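Local coordinates for protein phosphoserine aminotransferase (Bacillus circulans, PDB 2C0R) that catalyses the reversible, pyridoxal-phosphate-dependent transamination between phosphoserine and 3-phosphohydroxypyruvate, with glutamate and 2-oxoglutarate as the other pair, and works as a homodimer, at residues A[53-58]-A[249-253]. The protein carries 1 engineered substitution. Residues are numbered along the deposited sequence; the frame is centred on the assembly and turned at random.
Sequences EAQARL and NEVLK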
loop_
_atom_site.group_PDB
_atom_site.type_symbol
_atom_site.label_atom_id
_atom_site.label_comp_id
_atom_site.label_asym_id
_atom_site.label_seq_id
_atom_site.Cartn_x
_atom_site.Cartn_y
_atom_site.Cartn_z
ATOM N N GLU A 53 -11.513 -11.778 -8.778
ATOM C CA GLU A 53 -12.631 -12.263 -7.976
ATOM C C GLU A 53 -13.066 -11.206 -6.968
ATOM O O GLU A 53 -14.254 -11.042 -6.717
ATOM C CB GLU A 53 -12.246 -13.573 -7.254
ATOM C CG GLU A 53 -13.323 -14.208 -6.388
ATOM C CD GLU A 53 -12.756 -15.258 -5.444
ATOM O OE1 GLU A 53 -11.693 -15.816 -5.709
ATOM O OE2 GLU A 53 -13.321 -15.506 -4.367
ATOM N N ALA A 54 -12.081 -10.509 -6.410
ATOM C CA ALA A 54 -12.433 -9.503 -5.405
ATOM C C ALA A 54 -13.323 -8.438 -6.050
ATOM O O ALA A 54 -14.271 -7.996 -5.430
ATOM C CB ALA A 54 -11.175 -8.885 -4.814
ATOM N N GLN A 55 -12.959 -8.017 -7.281
ATOM C CA GLN A 55 -13.766 -7.023 -7.950
ATOM C C GLN A 55 -15.182 -7.527 -8.230
ATOM O O GLN A 55 -16.149 -6.845 -7.960
ATOM C CB GLN A 55 -13.076 -6.650 -9.254
ATOM C CG GLN A 55 -11.709 -6.045 -9.077
ATOM C CD GLN A 55 -11.082 -5.884 -10.470
ATOM O OE1 GLN A 55 -11.725 -5.377 -11.415
ATOM N NE2 GLN A 55 -9.848 -6.308 -10.570
ATOM N N ALA A 56 -15.303 -8.745 -8.759
ATOM C CA ALA A 56 -16.580 -9.351 -9.041
ATOM C C ALA A 56 -17.408 -9.545 -7.774
ATOM O O ALA A 56 -18.621 -9.316 -7.792
ATOM C CB ALA A 56 -16.428 -10.726 -9.702
ATOM N N ARG A 57 -16.788 -9.967 -6.687
ATOM C CA ARG A 57 -17.614 -10.139 -5.475
ATOM C C ARG A 57 -18.092 -8.822 -4.914
ATOM O O ARG A 57 -19.195 -8.721 -4.386
ATOM C CB ARG A 57 -16.713 -10.785 -4.413
ATOM C CG ARG A 57 -16.454 -12.228 -4.647
ATOM C CD ARG A 57 -15.671 -12.826 -3.489
ATOM N NE ARG A 57 -15.352 -14.221 -3.666
ATOM C CZ ARG A 57 -16.086 -15.230 -4.058
ATOM N NH1 ARG A 57 -17.353 -15.066 -4.415
ATOM N NH2 ARG A 57 -15.600 -16.455 -4.130
ATOM N N LEU A 58 -17.281 -7.778 -5.011
ATOM C CA LEU A 58 -17.723 -6.456 -4.524
ATOM C C LEU A 58 -18.879 -5.960 -5.374
ATOM O O LEU A 58 -19.883 -5.524 -4.825
ATOM C CB LEU A 58 -16.540 -5.508 -4.574
ATOM C CG LEU A 58 -16.627 -4.077 -4.091
ATOM C CD1 LEU A 58 -17.581 -3.745 -2.995
ATOM C CD2 LEU A 58 -15.185 -3.688 -3.655
ATOM N N ASN A 249 -10.641 -9.839 -0.576
ATOM C CA ASN A 249 -11.456 -10.932 -1.163
ATOM C C ASN A 249 -12.069 -11.805 -0.086
ATOM O O ASN A 249 -13.254 -12.133 -0.125
ATOM C CB ASN A 249 -10.577 -11.717 -2.137
ATOM C CG ASN A 249 -11.409 -12.598 -3.062
ATOM O OD1 ASN A 249 -12.443 -12.216 -3.611
ATOM N ND2 ASN A 249 -10.898 -13.801 -3.243
ATOM N N GLU A 250 -11.262 -12.149 0.918
ATOM C CA GLU A 250 -11.785 -12.981 2.022
ATOM C C GLU A 250 -12.846 -12.255 2.800
ATOM O O GLU A 250 -13.854 -12.853 3.235
ATOM C CB GLU A 250 -10.603 -13.388 2.912
ATOM C CG GLU A 250 -9.657 -14.381 2.250
ATOM C CD GLU A 250 -10.357 -15.612 1.685
ATOM O OE1 GLU A 250 -10.133 -15.916 0.497
ATOM O OE2 GLU A 250 -11.146 -16.253 2.416
ATOM N N VAL A 251 -12.679 -10.965 3.026
ATOM C CA VAL A 251 -13.707 -10.237 3.767
ATOM C C VAL A 251 -14.998 -10.151 2.988
ATOM O O VAL A 251 -16.103 -10.272 3.542
ATOM C CB VAL A 251 -13.220 -8.830 4.174
ATOM C CG1 VAL A 251 -14.386 -8.020 4.719
ATOM C CG2 VAL A 251 -12.100 -8.893 5.209
ATOM N N LEU A 252 -14.912 -9.989 1.682
ATOM C CA LEU A 252 -16.117 -9.933 0.859
ATOM C C LEU A 252 -16.867 -11.258 0.900
ATOM O O LEU A 252 -18.103 -11.281 0.945
ATOM C CB LEU A 252 -15.812 -9.550 -0.601
ATOM C CG LEU A 252 -15.094 -8.197 -0.778
ATOM C CD1 LEU A 252 -14.769 -8.055 -2.248
ATOM C CD2 LEU A 252 -15.944 -7.045 -0.279
ATOM N N LYS A 253 -16.121 -12.359 0.872
ATOM C CA LYS A 253 -16.784 -13.657 1.066
ATOM C C LYS A 253 -17.547 -13.700 2.380
ATOM O O LYS A 253 -18.662 -14.165 2.456
ATOM C CB LYS A 253 -15.731 -14.757 1.040
ATOM C CG LYS A 253 -15.173 -15.114 -0.332
ATOM C CD LYS A 253 -13.943 -16.020 -0.138
ATOM C CE LYS A 253 -13.254 -16.256 -1.505
ATOM N NZ LYS A 253 -12.046 -17.108 -1.304
HETATM O O HOH W 1 -10.777 -17.387 -3.621
#
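The guanidinium of R57 has the CG methylene of K253 over one face, with K253 CG 3.5 Å from R57 NE, while the amide oxygen of N249 sits at its edge, close to its plane. Guanidinium and amide planes are only 19° apart, whereas the carboxylate of E53 stands nearly upright to that amide, 81° between their planes. N249 OD1 rests against the backbone and the arginine stem, 3.3 Å from both A54 CA and R57 CD. E53 OE2 is uncertainly placed, so its links are tentative: a weak, bent hydrogen bond from N249 ND2, the pairing with R57 one turn on along its own helix, and a long salt bridge to K253 NZ. K253 runs fully extended beyond CG, which carries its ammonium across to the carboxylate side; there NZ forms a salt bridge with E250 OE1, 2.9 Å away on the syn side but tilted out of the carboxylate plane. A water accepts from K253 NZ and donates to E53 OE1, adding a water-mediated link between the helices. A polar layer thus lies beside an apolar one where helices 45-61 and 242-257 meet, running in roughly the same direction, 30° apart, their local axes approaching to 9.2 Å. In this class-V aminotransferase, helix 45-61 packs on the seven-stranded mixed sheet of the fold type I PLP enzymes, with L58 against V70 of strand 68-73 and V206 and I208 of strand 205-210. The apolar layer is made by L252, whose CD1 comes to 3.2 Å from A54 O and 3.9 Å from L58 CB. A54 brings the backbones near, its CB 3.9 Å from N249 CB, and L179 touches both leucines.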